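Local coordinates for effector protein Lem4 (lpg1101) (Legionella pneumophila subsp. pneumophila, PDB 6CGK), which dephosphorylates phosphotyrosine as a membrane-associated tyrosine phosphatase of the haloacid dehalogenase superfamily, this chain being its HAD domain, at residues A[90-101]-A[113-121]. The protein carries 1 engineered substitution. Numbering follows the deposited sequence.
With PO4 (phosphate ion), chain B.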
ATOM      1  N   ILE A  90       7.853  -0.332   0.832  1.00 25.99           N
ATOM      2  CA  ILE A  90       6.396  -0.263   0.850  1.00 27.98           C
ATOM      3  C   ILE A  90       5.871  -0.918  -0.415  1.00 27.17           C
ATOM      4  O   ILE A  90       6.332  -0.591  -1.519  1.00 26.98           O
ATOM      5  CB  ILE A  90       5.882   1.189   0.911  1.00 24.37           C
ATOM      6  CG1 ILE A  90       6.498   1.916   2.110  1.00 27.32           C
ATOM      7  CG2 ILE A  90       4.328   1.210   0.900  1.00 24.10           C
ATOM      8  CD1 ILE A  90       6.047   3.430   2.192  1.00 25.59           C
ATOM      9  N   VAL A  91       4.910  -1.827  -0.259  1.00 24.25           N
ATOM     10  CA  VAL A  91       4.266  -2.502  -1.380  1.00 23.84           C
ATOM     11  C   VAL A  91       2.761  -2.295  -1.223  1.00 26.61           C
ATOM     12  O   VAL A  91       2.190  -2.681  -0.198  1.00 28.64           O
ATOM     13  CB  VAL A  91       4.586  -4.009  -1.428  1.00 19.88           C
ATOM     14  CG1 VAL A  91       3.858  -4.651  -2.601  1.00 23.26           C
ATOM     15  CG2 VAL A  91       6.067  -4.274  -1.521  1.00 24.72           C
ATOM     16  N   ILE A  92       2.123  -1.670  -2.214  1.00 22.99           N
ATOM     17  CA  ILE A  92       0.662  -1.498  -2.209  1.00 23.72           C
ATOM     18  C   ILE A  92       0.042  -2.599  -3.066  1.00 22.61           C
ATOM     19  O   ILE A  92       0.443  -2.807  -4.222  1.00 25.38           O
ATOM     20  CB  ILE A  92       0.248  -0.104  -2.703  1.00 23.03           C
ATOM     21  CG1 ILE A  92       0.726   0.951  -1.690  1.00 24.42           C
ATOM     22  CG2 ILE A  92      -1.275  -0.082  -2.911  1.00 25.00           C
ATOM     23  CD1 ILE A  92       0.425   2.431  -2.112  1.00 22.48           C
ATOM     24  N   ILE A  93      -0.889  -3.360  -2.494  1.00 22.60           N
ATOM     25  CA  ILE A  93      -1.540  -4.442  -3.229  1.00 20.70           C
ATOM     26  C   ILE A  93      -3.030  -4.125  -3.261  1.00 27.10           C
ATOM     27  O   ILE A  93      -3.667  -3.997  -2.206  1.00 29.73           O
ATOM     28  CB  ILE A  93      -1.293  -5.835  -2.615  1.00 23.44           C
ATOM     29  CG1 ILE A  93       0.211  -6.103  -2.493  1.00 25.39           C
ATOM     30  CG2 ILE A  93      -1.975  -6.909  -3.478  1.00 29.75           C
ATOM     31  CD1 ILE A  93       0.517  -7.535  -1.964  1.00 26.53           C
ATOM     32  N   SER A  94      -3.584  -3.988  -4.456  1.00 26.05           N
ATOM     33  CA  SER A  94      -4.925  -3.414  -4.538  1.00 23.77           C
ATOM     34  C   SER A  94      -5.644  -3.929  -5.770  1.00 24.72           C
ATOM     35  O   SER A  94      -5.032  -4.101  -6.826  1.00 26.86           O
ATOM     36  CB  SER A  94      -4.852  -1.876  -4.589  1.00 24.41           C
ATOM     37  OG  SER A  94      -6.136  -1.296  -4.811  1.00 23.91           O
ATOM     38  N   ARG A  95      -6.975  -4.109  -5.652  1.00 24.24           N
ATOM     39  CA  ARG A  95      -7.802  -4.377  -6.825  1.00 22.88           C
ATOM     40  C   ARG A  95      -8.202  -3.104  -7.575  1.00 24.99           C
ATOM     41  O   ARG A  95      -8.953  -3.212  -8.564  1.00 29.85           O
ATOM     42  CB  ARG A  95      -9.107  -5.103  -6.460  1.00 28.08           C
ATOM     43  CG  ARG A  95      -8.990  -6.274  -5.556  1.00 54.62           C
ATOM     44  CD  ARG A  95     -10.325  -6.999  -5.463  1.00 66.06           C
ATOM     45  NE  ARG A  95     -10.225  -8.168  -4.593  1.00 80.99           N
ATOM     46  CZ  ARG A  95     -10.401  -8.136  -3.274  1.00 86.04           C
ATOM     47  NH1 ARG A  95     -10.689  -6.988  -2.664  1.00 87.38           N
ATOM     48  NH2 ARG A  95     -10.292  -9.254  -2.567  1.00 89.75           N
ATOM     49  N   ASN A  96      -7.739  -1.946  -7.135  1.00 26.93           N
ATOM     50  CA  ASN A  96      -8.048  -0.704  -7.829  1.00 26.78           C
ATOM     51  C   ASN A  96      -7.017  -0.466  -8.942  1.00 27.84           C
ATOM     52  O   ASN A  96      -6.051  -1.209  -9.112  1.00 24.37           O
ATOM     53  CB  ASN A  96      -8.087   0.454  -6.827  1.00 24.20           C
ATOM     54  CG  ASN A  96      -9.040   1.558  -7.251  1.00 28.87           C
ATOM     55  OD1 ASN A  96      -9.159   1.854  -8.434  1.00 31.48           O
ATOM     56  ND2 ASN A  96      -9.771   2.111  -6.293  1.00 29.30           N
ATOM     57  N   HIS A  97      -7.252   0.574  -9.721  1.00 24.39           N
ATOM     58  CA  HIS A  97      -6.424   0.921 -10.871  1.00 22.33           C
ATOM     59  C   HIS A  97      -5.138   1.591 -10.435  1.00 26.36           C
ATOM     60  O   HIS A  97      -5.145   2.439  -9.540  1.00 25.54           O
ATOM     61  CB  HIS A  97      -7.164   1.918 -11.772  1.00 22.95           C
ATOM     62  CG  HIS A  97      -8.474   1.419 -12.280  1.00 26.00           C
ATOM     63  ND1 HIS A  97      -8.577   0.524 -13.323  1.00 27.45           N
ATOM     64  CD2 HIS A  97      -9.741   1.699 -11.891  1.00 23.96           C
ATOM     65  CE1 HIS A  97      -9.856   0.275 -13.558  1.00 27.64           C
ATOM     66  NE2 HIS A  97     -10.584   0.974 -12.701  1.00 28.69           N
ATOM     67  N   GLU A  98      -4.043   1.239 -11.119  1.00 22.13           N
ATOM     68  CA  GLU A  98      -2.746   1.843 -10.843  1.00 21.87           C
ATOM     69  C   GLU A  98      -2.799   3.360 -10.928  1.00 21.78           C
ATOM     70  O   GLU A  98      -2.156   4.068 -10.130  1.00 22.96           O
ATOM     71  CB  GLU A  98      -1.729   1.318 -11.847  1.00 22.86           C
ATOM     72  CG  GLU A  98      -0.339   1.759 -11.497  1.00 29.14           C
ATOM     73  CD  GLU A  98       0.698   1.124 -12.388  1.00 47.35           C
ATOM     74  OE1 GLU A  98       0.359   0.161 -13.109  1.00 43.68           O
ATOM     75  OE2 GLU A  98       1.855   1.588 -12.368  1.00 46.24           O
ATOM     76  N   ASN A  99      -3.477   3.879 -11.946  1.00 21.40           N
ATOM     77  CA  ASN A  99      -3.463   5.337 -12.114  1.00 20.74           C
ATOM     78  C   ASN A  99      -4.329   6.042 -11.083  1.00 23.38           C
ATOM     79  O   ASN A  99      -4.100   7.230 -10.778  1.00 24.65           O
ATOM     80  CB  ASN A  99      -3.882   5.698 -13.533  1.00 21.66           C
ATOM     81  CG  ASN A  99      -2.788   5.370 -14.517  1.00 21.67           C
ATOM     82  OD1 ASN A  99      -1.603   5.429 -14.157  1.00 22.23           O
ATOM     83  ND2 ASN A  99      -3.162   4.988 -15.746  1.00 24.52           N
ATOM     84  N   TYR A 100      -5.335   5.367 -10.543  1.00 23.90           N
ATOM     85  CA  TYR A 100      -6.097   5.993  -9.462  1.00 23.53           C
ATOM     86  C   TYR A 100      -5.238   6.065  -8.205  1.00 23.31           C
ATOM     87  O   TYR A 100      -5.221   7.086  -7.500  1.00 23.51           O
ATOM     88  CB  TYR A 100      -7.372   5.199  -9.202  1.00 23.33           C
ATOM     89  CG  TYR A 100      -8.283   5.765  -8.136  1.00 24.68           C
ATOM     90  CD1 TYR A 100      -9.064   6.900  -8.397  1.00 21.78           C
ATOM     91  CD2 TYR A 100      -8.374   5.158  -6.876  1.00 25.21           C
ATOM     92  CE1 TYR A 100      -9.927   7.410  -7.428  1.00 26.28           C
ATOM     93  CE2 TYR A 100      -9.231   5.648  -5.905  1.00 24.73           C
ATOM     94  CZ  TYR A 100     -10.009   6.786  -6.190  1.00 27.89           C
ATOM     95  OH  TYR A 100     -10.887   7.284  -5.248  1.00 30.71           O
ATOM     96  N   ILE A 101      -4.534   4.973  -7.907  1.00 23.03           N
ATOM     97  CA  ILE A 101      -3.639   4.953  -6.756  1.00 22.60           C
ATOM     98  C   ILE A 101      -2.574   6.025  -6.896  1.00 23.88           C
ATOM     99  O   ILE A 101      -2.354   6.808  -5.970  1.00 23.33           O
ATOM    100  CB  ILE A 101      -3.042   3.551  -6.568  1.00 20.64           C
ATOM    101  CG1 ILE A 101      -4.183   2.586  -6.254  1.00 23.21           C
ATOM    102  CG2 ILE A 101      -1.901   3.616  -5.494  1.00 23.05           C
ATOM    103  CD1 ILE A 101      -3.766   1.055  -6.286  1.00 22.29           C
ATOM    104  N   ARG A 113       7.875   7.134  -5.936  1.00 31.08           N
ATOM    105  CA  ARG A 113       8.976   6.651  -6.764  1.00 33.00           C
ATOM    106  C   ARG A 113       9.429   5.261  -6.336  1.00 39.47           C
ATOM    107  O   ARG A 113       9.776   4.429  -7.179  1.00 35.70           O
ATOM    108  CB  ARG A 113      10.168   7.606  -6.683  1.00 35.48           C
ATOM    109  N   ASN A 114       9.469   5.009  -5.028  1.00 29.94           N
ATOM    110  CA  ASN A 114      10.026   3.763  -4.500  1.00 27.18           C
ATOM    111  C   ASN A 114       8.957   2.828  -3.987  1.00 27.33           C
ATOM    112  O   ASN A 114       9.287   1.733  -3.529  1.00 29.31           O
ATOM    113  CB  ASN A 114      11.018   4.045  -3.362  1.00 29.43           C
ATOM    114  CG  ASN A 114      12.275   4.783  -3.829  1.00 35.83           C
ATOM    115  OD1 ASN A 114      12.708   5.758  -3.204  1.00 42.22           O
ATOM    116  ND2 ASN A 114      12.859   4.323  -4.924  1.00 35.14           N
ATOM    117  N   ILE A 115       7.687   3.232  -4.027  1.00 28.37           N
ATOM    118  CA  ILE A 115       6.606   2.342  -3.618  1.00 29.13           C
ATOM    119  C   ILE A 115       6.269   1.426  -4.781  1.00 26.45           C
ATOM    120  O   ILE A 115       6.059   1.891  -5.912  1.00 30.96           O
ATOM    121  CB  ILE A 115       5.371   3.154  -3.183  1.00 27.20           C
ATOM    122  CG1 ILE A 115       5.714   4.006  -1.964  1.00 30.34           C
ATOM    123  CG2 ILE A 115       4.160   2.202  -2.930  1.00 23.85           C
ATOM    124  CD1 ILE A 115       4.591   4.989  -1.564  1.00 28.85           C
ATOM    125  N   ILE A 116       6.188   0.118  -4.505  1.00 23.70           N
ATOM    126  CA  ILE A 116       5.765  -0.858  -5.499  1.00 22.26           C
ATOM    127  C   ILE A 116       4.253  -1.011  -5.429  1.00 26.16           C
ATOM    128  O   ILE A 116       3.689  -1.212  -4.347  1.00 30.32           O
ATOM    129  CB  ILE A 116       6.463  -2.206  -5.261  1.00 24.99           C
ATOM    130  CG1 ILE A 116       7.969  -2.042  -5.436  1.00 30.67           C
ATOM    131  CG2 ILE A 116       5.884  -3.266  -6.208  1.00 29.59           C
ATOM    132  CD1 ILE A 116       8.692  -3.342  -5.449  1.00 40.52           C
ATOM    133  N   ILE A 117       3.593  -0.895  -6.575  1.00 26.56           N
ATOM    134  CA  ILE A 117       2.140  -0.978  -6.655  1.00 21.80           C
ATOM    135  C   ILE A 117       1.781  -2.208  -7.478  1.00 27.47           C
ATOM    136  O   ILE A 117       2.165  -2.311  -8.651  1.00 25.08           O
ATOM    137  CB  ILE A 117       1.525   0.289  -7.276  1.00 24.09           C
ATOM    138  CG1 ILE A 117       1.829   1.514  -6.412  1.00 26.68           C
ATOM    139  CG2 ILE A 117       0.019   0.074  -7.468  1.00 23.85           C
ATOM    140  CD1 ILE A 117       1.450   2.833  -7.115  1.00 26.65           C
ATOM    141  N   TYR A 118       1.029  -3.126  -6.870  1.00 24.51           N
ATOM    142  CA  TYR A 118       0.483  -4.287  -7.582  1.00 22.25           C
ATOM    143  C   TYR A 118      -1.010  -4.076  -7.719  1.00 25.60           C
ATOM    144  O   TYR A 118      -1.762  -4.282  -6.749  1.00 26.63           O
ATOM    145  CB  TYR A 118       0.773  -5.593  -6.841  1.00 23.33           C
ATOM    146  CG  TYR A 118       2.229  -5.960  -6.837  1.00 23.57           C
ATOM    147  CD1 TYR A 118       2.941  -6.116  -8.025  1.00 28.50           C
ATOM    148  CD2 TYR A 118       2.893  -6.155  -5.641  1.00 27.76           C
ATOM    149  CE1 TYR A 118       4.340  -6.488  -7.996  1.00 30.76           C
ATOM    150  CE2 TYR A 118       4.246  -6.540  -5.613  1.00 27.22           C
ATOM    151  CZ  TYR A 118       4.950  -6.692  -6.788  1.00 33.63           C
ATOM    152  OH  TYR A 118       6.305  -7.055  -6.722  1.00 33.21           O
ATOM    153  N   PRO A 119      -1.479  -3.641  -8.887  1.00 27.56           N
ATOM    154  CA  PRO A 119      -2.860  -3.155  -9.025  1.00 26.21           C
ATOM    155  C   PRO A 119      -3.735  -4.066  -9.875  1.00 27.16           C
ATOM    156  O   PRO A 119      -3.287  -5.148 -10.290  1.00 29.09           O
ATOM    157  CB  PRO A 119      -2.653  -1.807  -9.715  1.00 29.25           C
ATOM    158  CG  PRO A 119      -1.563  -2.175 -10.756  1.00 28.41           C
ATOM    159  CD  PRO A 119      -0.652  -3.234 -10.036  1.00 28.98           C
ATOM    160  N   ARG A 120      -4.974  -3.660 -10.168  1.00 25.11           N
ATOM    161  CA  ARG A 120      -5.744  -4.455 -11.103  1.00 29.85           C
ATOM    162  C   ARG A 120      -5.109  -4.365 -12.489  1.00 29.73           C
ATOM    163  O   ARG A 120      -4.269  -3.492 -12.761  1.00 31.12           O
ATOM    164  CB  ARG A 120      -7.212  -4.001 -11.137  1.00 45.67           C
ATOM    165  CG  ARG A 120      -7.502  -2.935 -12.146  1.00 45.56           C
ATOM    166  CD  ARG A 120      -9.049  -2.691 -12.331  1.00 41.28           C
ATOM    167  NE  ARG A 120      -9.811  -3.769 -12.961  1.00 50.58           N
ATOM    168  CZ  ARG A 120     -10.011  -3.903 -14.276  1.00 58.96           C
ATOM    169  NH1 ARG A 120     -10.740  -4.909 -14.740  1.00 72.06           N
ATOM    170  NH2 ARG A 120      -9.483  -3.042 -15.136  1.00 60.16           N
ATOM    171  N   GLY A 121      -5.483  -5.309 -13.358  1.00 33.22           N
ATOM    172  CA  GLY A 121      -5.016  -5.305 -14.727  1.00 35.61           C
ATOM    173  C   GLY A 121      -5.761  -4.305 -15.589  1.00 43.01           C
ATOM    174  O   GLY A 121      -6.715  -3.650 -15.167  1.00 41.63           O
TER
HETATM  175  P   PO4 B 301      -8.426  -2.631  -2.573  1.00 33.97           P
HETATM  176  O1  PO4 B 301      -7.314  -1.598  -2.609  1.00 29.75           O
HETATM  177  O2  PO4 B 301      -7.980  -4.028  -2.995  1.00 28.30           O
HETATM  178  O3  PO4 B 301      -9.503  -2.143  -3.532  1.00 31.50           O
HETATM  179  O4  PO4 B 301      -9.062  -2.662  -1.199  1.00 32.37           O
HETATM  180  O   HOH W   1       9.389   1.490  -0.859  1.00 26.50           O
HETATM  181  O   HOH W   2     -10.920  -4.591 -10.105  1.00 41.40           O
HETATM  182  O   HOH W   3      -6.433  -0.493 -14.812  1.00 32.02           O
HETATM  183  O   HOH W   4      -4.154  -0.808 -13.210  1.00 25.92           O
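Two torsions bring a methyl against a tyrosine ring on one side of the sheet: Val91 holds CG1 opposite its own backbone N (chi1 179°), while Tyr118 turns CG away from its carbonyl carbon and beside its N (chi1 -68°). The methyl CG1 of Val91 thereby reaches CD2 of Tyr118 at 3.5 Å, and CG1 of Ile93 lies at the edge of the same ring, near its plane. CG2 of Ile116, from the same strand as the tyrosine, lies over one face of that ring, toward its rim, and the phenol OH is hydrogen-bonded to His139 of helix 132-140. On the other side of the sheet, CD1 of Ile92 packs on CG2 of Ile115 at 3.8 Å, and Ile117 runs past Ile101, their chains pointing oppositely, CD1 to CG2 3.8 Å.

The backbones form a parallel pair in which Ile92 is gripped at both ends: its N donates to Ile116 O at 2.7 Å, and its O receives Tyr118 N. Ser94 N to Tyr118 O continues the pairing, and Arg120 N closes it beyond the strands on Asn96 O (2.9 Å). There Arg120 CD leans against CE1 of His97 at 3.3 Å, guanidinium and imidazole planes 66° apart, while Pro119 lies alongside Glu98 CB.

The strand end leads straight into the active site. Ser94 OG, which also accepts from Asn96 N in an ST turn, donates to the bound phosphate at O1, and Arg95 N donates to its O2 at 2.8 Å; Asn96 ND2 is hydrogen-bonded to OD2 of Asp25, a magnesium ligand. This is the right-handed beta-alpha-beta unit 89-93, 98-107, 116-118 at the edge of a Rossmann-like HAD sheet, with a serine after its first strand holding phosphate, as in HAD motif II.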